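Local coordinates for p-nitrophenyl phosphatase (Pho2) (Archaeoglobus fulgidus, PDB 3QGM), which probably acts as a phosphatase of the haloacid dehalogenase (HAD) superfamily and binds a calcium ion, at residues Val113-Ser125 with Lys136-Thr150. Numbering follows the deposited sequence. Where two conformers were deposited one is given.
Sequences VDYDEAEYLVVGS and KALRACLRGIRYIAT
A beta-alpha-beta unit of the smaller sheet joins strand 120-123, through helix 131-143, to its parallel neighbour, strand 146-149. Leu121 N donates to Arg146 O and Leu121 O accepts from Ile148 N, and Val123 repeats this with Ile148 O and Thr150 N. Leu121, branched and apolar, packs between sheet and helix: CD2 meets Cys141 CB (3.8 Å) and, by CH-pi contact, a face of the Tyr147 ring. Tyr120 points to the other side, beside the methylenes of Arg146 (Tyr120 CE2 to Arg146 CG 3.5 Å); Glu87 hydrogen-bonds Tyr120 OH and salt-bridges Arg146 NH2. Before the strand, Tyr115 CG lies between backbone N and carbonyl carbon (chi1 72°), laying the ring against the helix, Lys136 CA over one face. Its OH accepts from Arg139 NH1 (3.1 Å), in the guanidinium plane, while NE and NH2 reach Pro162 and Asp160 of the second subunit. Without the ring, as with an alanine here, Lys136 and Arg139 methylenes would probably lose their packing partner, and Arg139 NH1 its acceptor. Arg143 bends at chi3 (60°) and reaches back to the 115-118 loop, giving NH1 to a lone pair of Ala118 O (3.1 Å) and, weakly, to Tyr115 O (3.0 Å).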
ATOM      1  N   VAL A 113      15.100   8.498 -16.014  1.00 31.27           N
ATOM      2  CA  VAL A 113      15.441   9.737 -15.345  1.00 32.05           C
ATOM      3  C   VAL A 113      14.976   9.746 -13.886  1.00 32.76           C
ATOM      4  O   VAL A 113      14.332   8.796 -13.391  1.00 31.46           O
ATOM      5  CB  VAL A 113      14.843  10.938 -16.128  1.00 32.51           C
ATOM      6  CG1 VAL A 113      15.437  10.965 -17.559  1.00 32.90           C
ATOM      7  CG2 VAL A 113      13.301  10.847 -16.180  1.00 31.41           C
ATOM      8  N   ASP A 114      15.282  10.838 -13.202  1.00 34.71           N
ATOM      9  CA  ASP A 114      14.865  11.007 -11.815  1.00 35.59           C
ATOM     10  C   ASP A 114      13.364  11.201 -11.788  1.00 35.28           C
ATOM     11  O   ASP A 114      12.761  11.578 -12.786  1.00 33.87           O
ATOM     12  CB  ASP A 114      15.555  12.222 -11.192  1.00 36.62           C
ATOM     13  CG  ASP A 114      17.052  12.112 -11.206  1.00 41.05           C
ATOM     14  OD1 ASP A 114      17.570  10.983 -11.354  1.00 47.37           O
ATOM     15  OD2 ASP A 114      17.725  13.148 -11.066  1.00 44.59           O
ATOM     16  N   TYR A 115      12.764  10.934 -10.629  1.00 36.25           N
ATOM     17  CA  TYR A 115      11.317  10.966 -10.463  1.00 34.96           C
ATOM     18  C   TYR A 115      10.714  12.329 -10.789  1.00 35.26           C
ATOM     19  O   TYR A 115       9.612  12.393 -11.310  1.00 34.48           O
ATOM     20  CB  TYR A 115      10.918  10.545  -9.029  1.00 35.46           C
ATOM     21  CG  TYR A 115      11.225  11.570  -7.941  1.00 35.98           C
ATOM     22  CD1 TYR A 115      12.452  11.578  -7.260  1.00 39.75           C
ATOM     23  CD2 TYR A 115      10.313  12.554  -7.622  1.00 36.49           C
ATOM     24  CE1 TYR A 115      12.721  12.541  -6.252  1.00 38.45           C
ATOM     25  CE2 TYR A 115      10.586  13.505  -6.646  1.00 37.40           C
ATOM     26  CZ  TYR A 115      11.773  13.486  -5.965  1.00 36.28           C
ATOM     27  OH  TYR A 115      11.987  14.449  -5.022  1.00 38.16           O
ATOM     28  N   ASP A 116      11.455  13.407 -10.547  1.00 35.41           N
ATOM     29  CA  ASP A 116      10.987  14.767 -10.800  1.00 36.07           C
ATOM     30  C   ASP A 116      11.175  15.226 -12.236  1.00 36.80           C
ATOM     31  O   ASP A 116      10.738  16.301 -12.585  1.00 36.64           O
ATOM     32  CB  ASP A 116      11.654  15.780  -9.817  1.00 37.28           C
ATOM     33  CG  ASP A 116      13.216  15.695  -9.817  1.00 39.20           C
ATOM     34  OD1 ASP A 116      13.765  14.874 -10.574  1.00 44.09           O
ATOM     35  OD2 ASP A 116      13.887  16.436  -9.056  1.00 41.69           O
ATOM     36  N   GLU A 117      11.836  14.429 -13.069  1.00 37.14           N
ATOM     37  CA  GLU A 117      11.990  14.771 -14.487  1.00 37.46           C
ATOM     38  C   GLU A 117      11.110  13.889 -15.348  1.00 35.75           C
ATOM     39  O   GLU A 117      10.887  14.204 -16.498  1.00 35.16           O
ATOM     40  CB  GLU A 117      13.449  14.560 -14.936  1.00 38.50           C
ATOM     41  CG  GLU A 117      14.466  15.500 -14.260  1.00 43.40           C
ATOM     42  CD  GLU A 117      15.938  15.010 -14.332  1.00 48.64           C
ATOM     43  OE1 GLU A 117      16.228  13.800 -14.596  1.00 51.30           O
ATOM     44  OE2 GLU A 117      16.818  15.864 -14.085  1.00 53.86           O
ATOM     45  N   ALA A 118      10.627  12.774 -14.792  1.00 33.54           N
ATOM     46  CA  ALA A 118       9.888  11.786 -15.578  1.00 32.90           C
ATOM     47  C   ALA A 118       8.622  12.332 -16.209  1.00 32.41           C
ATOM     48  O   ALA A 118       7.920  13.105 -15.574  1.00 34.36           O
ATOM     49  CB  ALA A 118       9.525  10.582 -14.689  1.00 31.28           C
ATOM     50  N   GLU A 119       8.318  11.899 -17.430  1.00 31.41           N
ATOM     51  CA  GLU A 119       6.981  12.027 -17.998  1.00 32.50           C
ATOM     52  C   GLU A 119       6.103  10.806 -17.692  1.00 30.37           C
ATOM     53  O   GLU A 119       4.894  10.893 -17.782  1.00 30.62           O
ATOM     54  CB  GLU A 119       7.018  12.173 -19.517  1.00 33.25           C
ATOM     55  CG  GLU A 119       8.254  12.853 -20.073  1.00 39.05           C
ATOM     56  CD  GLU A 119       8.386  12.589 -21.572  1.00 42.59           C
ATOM     57  OE1 GLU A 119       7.310  12.612 -22.230  1.00 49.38           O
ATOM     58  OE2 GLU A 119       9.516  12.330 -22.061  1.00 38.27           O
ATOM     59  N   TYR A 120       6.718   9.659 -17.395  1.00 29.36           N
ATOM     60  CA  TYR A 120       5.974   8.453 -17.052  1.00 27.37           C
ATOM     61  C   TYR A 120       6.471   7.888 -15.728  1.00 26.55           C
ATOM     62  O   TYR A 120       7.697   7.800 -15.490  1.00 26.27           O
ATOM     63  CB  TYR A 120       6.141   7.369 -18.119  1.00 27.75           C
ATOM     64  CG  TYR A 120       5.362   7.559 -19.420  1.00 28.35           C
ATOM     65  CD1 TYR A 120       5.760   8.503 -20.366  1.00 28.99           C
ATOM     66  CD2 TYR A 120       4.212   6.787 -19.694  1.00 32.04           C
ATOM     67  CE1 TYR A 120       5.021   8.687 -21.554  1.00 30.07           C
ATOM     68  CE2 TYR A 120       3.470   6.975 -20.879  1.00 32.15           C
ATOM     69  CZ  TYR A 120       3.902   7.917 -21.797  1.00 32.31           C
ATOM     70  OH  TYR A 120       3.216   8.063 -22.957  1.00 30.93           O
ATOM     71  N   LEU A 121       5.510   7.477 -14.901  1.00 25.01           N
ATOM     72  CA  LEU A 121       5.761   6.643 -13.763  1.00 24.92           C
ATOM     73  C   LEU A 121       5.442   5.204 -14.149  1.00 24.27           C
ATOM     74  O   LEU A 121       4.333   4.909 -14.555  1.00 26.39           O
ATOM     75  CB  LEU A 121       4.877   7.116 -12.559  1.00 25.91           C
ATOM     76  CG  LEU A 121       4.789   6.204 -11.325  1.00 25.83           C
ATOM     77  CD1 LEU A 121       6.208   5.936 -10.728  1.00 24.03           C
ATOM     78  CD2 LEU A 121       3.731   6.802 -10.251  1.00 22.05           C
ATOM     79  N   VAL A 122       6.416   4.313 -13.998  1.00 24.13           N
ATOM     80  CA  VAL A 122       6.306   2.914 -14.353  1.00 24.67           C
ATOM     81  C   VAL A 122       6.469   2.066 -13.082  1.00 24.35           C
ATOM     82  O   VAL A 122       7.508   2.061 -12.443  1.00 23.35           O
ATOM     83  CB  VAL A 122       7.359   2.539 -15.426  1.00 25.46           C
ATOM     84  CG1 VAL A 122       7.179   1.123 -15.915  1.00 22.91           C
ATOM     85  CG2 VAL A 122       7.258   3.523 -16.595  1.00 23.88           C
ATOM     86  N   VAL A 123       5.385   1.431 -12.668  1.00 23.96           N
ATOM     87  CA  VAL A 123       5.372   0.731 -11.407  1.00 23.21           C
ATOM     88  C   VAL A 123       5.514  -0.732 -11.725  1.00 22.41           C
ATOM     89  O   VAL A 123       4.737  -1.273 -12.461  1.00 24.23           O
ATOM     90  CB  VAL A 123       4.052   1.020 -10.656  1.00 23.14           C
ATOM     91  CG1 VAL A 123       3.786  -0.063  -9.649  1.00 23.07           C
ATOM     92  CG2 VAL A 123       4.098   2.420  -9.987  1.00 22.38           C
ATOM     93  N   GLY A 124       6.569  -1.347 -11.237  1.00 22.61           N
ATOM     94  CA  GLY A 124       6.743  -2.787 -11.265  1.00 22.28           C
ATOM     95  C   GLY A 124       7.244  -3.207  -9.872  1.00 23.26           C
ATOM     96  O   GLY A 124       7.801  -2.389  -9.128  1.00 20.81           O
ATOM     97  N   SER A 125       7.037  -4.479  -9.536  1.00 22.96           N
ATOM     98  CA  SER A 125       7.509  -5.027  -8.292  0.60 24.27           C
ATOM     99  C   SER A 125       9.002  -4.855  -8.113  1.00 24.99           C
ATOM    100  O   SER A 125       9.746  -4.883  -9.103  1.00 26.98           O
ATOM    101  CB  SER A 125       7.195  -6.508  -8.218  0.60 24.21           C
ATOM    102  OG  SER A 125       7.307  -6.909  -6.885  0.60 24.10           O
ATOM    103  N   LYS A 136       9.744   8.470  -3.792  1.00 24.92           N
ATOM    104  CA  LYS A 136       9.869   8.950  -5.175  1.00 25.78           C
ATOM    105  C   LYS A 136       8.617   8.678  -6.001  1.00 25.26           C
ATOM    106  O   LYS A 136       8.182   9.529  -6.752  1.00 23.94           O
ATOM    107  CB  LYS A 136      11.099   8.361  -5.855  1.00 26.29           C
ATOM    108  CG  LYS A 136      12.455   8.780  -5.206  1.00 31.05           C
ATOM    109  CD  LYS A 136      13.603   8.344  -6.094  1.00 34.38           C
ATOM    110  CE  LYS A 136      14.925   9.037  -5.742  1.00 36.94           C
ATOM    111  NZ  LYS A 136      15.869   8.069  -5.143  1.00 40.00           N
ATOM    112  N   ALA A 137       8.058   7.483  -5.840  1.00 25.01           N
ATOM    113  CA  ALA A 137       6.830   7.066  -6.538  1.00 24.90           C
ATOM    114  C   ALA A 137       5.690   7.941  -6.107  1.00 24.24           C
ATOM    115  O   ALA A 137       4.958   8.447  -6.937  1.00 24.61           O
ATOM    116  CB  ALA A 137       6.502   5.583  -6.210  1.00 24.10           C
ATOM    117  N   LEU A 138       5.543   8.109  -4.792  1.00 24.41           N
ATOM    118  CA  LEU A 138       4.567   9.029  -4.237  1.00 24.57           C
ATOM    119  C   LEU A 138       4.685  10.429  -4.911  1.00 25.74           C
ATOM    120  O   LEU A 138       3.699  11.011  -5.382  1.00 25.09           O
ATOM    121  CB  LEU A 138       4.726   9.125  -2.708  1.00 24.57           C
ATOM    122  CG  LEU A 138       3.979  10.293  -2.037  1.00 23.81           C
ATOM    123  CD1 LEU A 138       2.460  10.009  -2.125  1.00 24.91           C
ATOM    124  CD2 LEU A 138       4.436  10.501  -0.606  1.00 24.85           C
ATOM    125  N   ARG A 139       5.887  10.978  -4.928  1.00 26.92           N
ATOM    126  CA  ARG A 139       6.025  12.325  -5.490  1.00 27.68           C
ATOM    127  C   ARG A 139       5.700  12.344  -6.982  1.00 27.74           C
ATOM    128  O   ARG A 139       5.033  13.256  -7.451  1.00 28.80           O
ATOM    129  CB  ARG A 139       7.407  12.878  -5.179  1.00 27.76           C
ATOM    130  CG  ARG A 139       7.571  13.077  -3.663  1.00 28.70           C
ATOM    131  CD  ARG A 139       8.955  13.575  -3.309  1.00 29.85           C
ATOM    132  NE  ARG A 139       9.120  13.754  -1.901  1.00 30.79           N
ATOM    133  CZ  ARG A 139      10.268  14.062  -1.306  1.00 32.44           C
ATOM    134  NH1 ARG A 139      11.378  14.241  -2.027  1.00 28.79           N
ATOM    135  NH2 ARG A 139      10.291  14.213   0.017  1.00 33.13           N
ATOM    136  N   ALA A 140       6.134  11.334  -7.720  1.00 27.52           N
ATOM    137  CA  ALA A 140       5.776  11.214  -9.151  1.00 27.68           C
ATOM    138  C   ALA A 140       4.265  11.126  -9.389  1.00 28.06           C
ATOM    139  O   ALA A 140       3.669  11.743 -10.313  1.00 27.34           O
ATOM    140  CB  ALA A 140       6.485   9.988  -9.750  1.00 26.58           C
ATOM    141  N   CYS A 141       3.620  10.365  -8.530  1.00 27.78           N
ATOM    142  CA  CYS A 141       2.211  10.131  -8.668  1.00 28.95           C
ATOM    143  C   CYS A 141       1.420  11.453  -8.382  1.00 29.00           C
ATOM    144  O   CYS A 141       0.537  11.828  -9.135  1.00 28.06           O
ATOM    145  CB  CYS A 141       1.869   8.998  -7.712  1.00 29.49           C
ATOM    146  SG  CYS A 141       0.305   8.309  -7.938  1.00 33.55           S
ATOM    147  N   LEU A 142       1.831  12.178  -7.344  1.00 29.63           N
ATOM    148  CA  LEU A 142       1.269  13.479  -6.975  1.00 29.99           C
ATOM    149  C   LEU A 142       1.559  14.585  -8.024  1.00 30.78           C
ATOM    150  O   LEU A 142       0.772  15.495  -8.146  1.00 28.79           O
ATOM    151  CB  LEU A 142       1.803  13.969  -5.622  1.00 30.05           C
ATOM    152  CG  LEU A 142       1.295  13.312  -4.323  1.00 30.28           C
ATOM    153  CD1 LEU A 142       2.204  13.754  -3.212  1.00 28.25           C
ATOM    154  CD2 LEU A 142      -0.158  13.690  -4.023  1.00 29.29           C
ATOM    155  N   ARG A 143       2.669  14.494  -8.759  1.00 30.78           N
ATOM    156  CA  ARG A 143       2.885  15.412  -9.891  1.00 32.39           C
ATOM    157  C   ARG A 143       1.872  15.199 -11.004  1.00 31.91           C
ATOM    158  O   ARG A 143       1.676  16.054 -11.829  1.00 32.08           O
ATOM    159  CB  ARG A 143       4.275  15.266 -10.493  1.00 33.05           C
ATOM    160  CG  ARG A 143       5.378  15.923  -9.729  1.00 36.68           C
ATOM    161  CD  ARG A 143       6.683  15.577 -10.437  1.00 40.42           C
ATOM    162  NE  ARG A 143       6.624  16.085 -11.789  1.00 39.96           N
ATOM    163  CZ  ARG A 143       7.195  15.533 -12.845  1.00 36.96           C
ATOM    164  NH1 ARG A 143       7.917  14.399 -12.768  1.00 40.06           N
ATOM    165  NH2 ARG A 143       7.030  16.138 -13.992  1.00 35.46           N
ATOM    166  N   GLY A 144       1.261  14.032 -11.050  1.00 31.82           N
ATOM    167  CA  GLY A 144       0.163  13.788 -11.981  1.00 31.45           C
ATOM    168  C   GLY A 144       0.600  13.280 -13.334  1.00 31.33           C
ATOM    169  O   GLY A 144      -0.205  13.204 -14.261  1.00 31.09           O
ATOM    170  N   ILE A 145       1.858  12.855 -13.424  1.00 31.37           N
ATOM    171  CA  ILE A 145       2.360  12.234 -14.643  1.00 30.78           C
ATOM    172  C   ILE A 145       1.670  10.910 -14.944  1.00 28.89           C
ATOM    173  O   ILE A 145       1.061  10.281 -14.095  1.00 28.15           O
ATOM    174  CB  ILE A 145       3.917  12.122 -14.640  1.00 31.13           C
ATOM    175  CG1 ILE A 145       4.440  11.095 -13.623  1.00 31.29           C
ATOM    176  CG2 ILE A 145       4.539  13.519 -14.317  1.00 33.04           C
ATOM    177  CD1 ILE A 145       5.987  10.907 -13.647  1.00 28.55           C
ATOM    178  N   ARG A 146       1.719  10.537 -16.205  1.00 28.16           N
ATOM    179  CA  ARG A 146       1.066   9.354 -16.703  1.00 28.07           C
ATOM    180  C   ARG A 146       1.661   8.149 -15.975  1.00 27.21           C
ATOM    181  O   ARG A 146       2.858   8.059 -15.801  1.00 27.09           O
ATOM    182  CB  ARG A 146       1.311   9.264 -18.220  1.00 28.57           C
ATOM    183  CG  ARG A 146       0.730   8.042 -18.907  1.00 28.88           C
ATOM    184  CD  ARG A 146       0.176   8.496 -20.294  1.00 32.21           C
ATOM    185  NE  ARG A 146      -0.362   7.409 -21.094  1.00 31.03           N
ATOM    186  CZ  ARG A 146      -1.627   6.983 -21.034  1.00 33.32           C
ATOM    187  NH1 ARG A 146      -2.508   7.546 -20.211  1.00 32.60           N
ATOM    188  NH2 ARG A 146      -2.013   5.977 -21.820  1.00 33.38           N
ATOM    189  N   TYR A 147       0.811   7.212 -15.609  1.00 26.60           N
ATOM    190  CA  TYR A 147       1.134   6.219 -14.623  1.00 25.53           C
ATOM    191  C   TYR A 147       0.766   4.853 -15.193  1.00 24.84           C
ATOM    192  O   TYR A 147      -0.397   4.532 -15.397  1.00 25.49           O
ATOM    193  CB  TYR A 147       0.395   6.609 -13.323  1.00 26.38           C
ATOM    194  CG  TYR A 147       0.318   5.596 -12.203  1.00 24.67           C
ATOM    195  CD1 TYR A 147       1.143   4.473 -12.153  1.00 22.94           C
ATOM    196  CD2 TYR A 147      -0.570   5.807 -11.163  1.00 25.39           C
ATOM    197  CE1 TYR A 147       1.043   3.554 -11.103  1.00 23.76           C
ATOM    198  CE2 TYR A 147      -0.689   4.898 -10.111  1.00 27.04           C
ATOM    199  CZ  TYR A 147       0.124   3.783 -10.075  1.00 24.40           C
ATOM    200  OH  TYR A 147      -0.042   2.894  -9.041  1.00 25.05           O
ATOM    201  N   ILE A 148       1.797   4.060 -15.471  1.00 24.24           N
ATOM    202  CA  ILE A 148       1.630   2.734 -15.991  1.00 24.95           C
ATOM    203  C   ILE A 148       2.101   1.679 -14.989  1.00 24.13           C
ATOM    204  O   ILE A 148       3.160   1.815 -14.361  1.00 25.05           O
ATOM    205  CB  ILE A 148       2.469   2.532 -17.271  1.00 25.15           C
ATOM    206  CG1 ILE A 148       2.375   3.780 -18.154  1.00 27.75           C
ATOM    207  CG2 ILE A 148       1.935   1.294 -18.009  1.00 23.51           C
ATOM    208  CD1 ILE A 148       1.041   3.931 -18.823  1.00 28.17           C
ATOM    209  N   ALA A 149       1.358   0.609 -14.884  1.00 23.58           N
ATOM    210  CA  ALA A 149       1.798  -0.530 -14.074  1.00 23.94           C
ATOM    211  C   ALA A 149       1.977  -1.758 -14.978  1.00 23.57           C
ATOM    212  O   ALA A 149       1.212  -1.995 -15.903  1.00 23.44           O
ATOM    213  CB  ALA A 149       0.818  -0.817 -12.943  1.00 23.76           C
ATOM    214  N   THR A 150       3.015  -2.525 -14.690  1.00 22.92           N
ATOM    215  CA  THR A 150       3.345  -3.712 -15.436  1.00 22.68           C
ATOM    216  C   THR A 150       2.269  -4.777 -15.315  1.00 23.80           C
ATOM    217  O   THR A 150       1.888  -5.438 -16.298  1.00 23.88           O
ATOM    218  CB  THR A 150       4.711  -4.272 -14.935  1.00 23.21           C
ATOM    219  OG1 THR A 150       4.678  -4.431 -13.501  1.00 24.17           O
ATOM    220  CG2 THR A 150       5.873  -3.320 -15.290  1.00 19.89           C
TER
HETATM  221  O   HOH W   1       7.439  16.119 -16.521  1.00 46.40           O
HETATM  222  O   HOH W   2       2.641  12.538 -18.021  1.00 42.26           O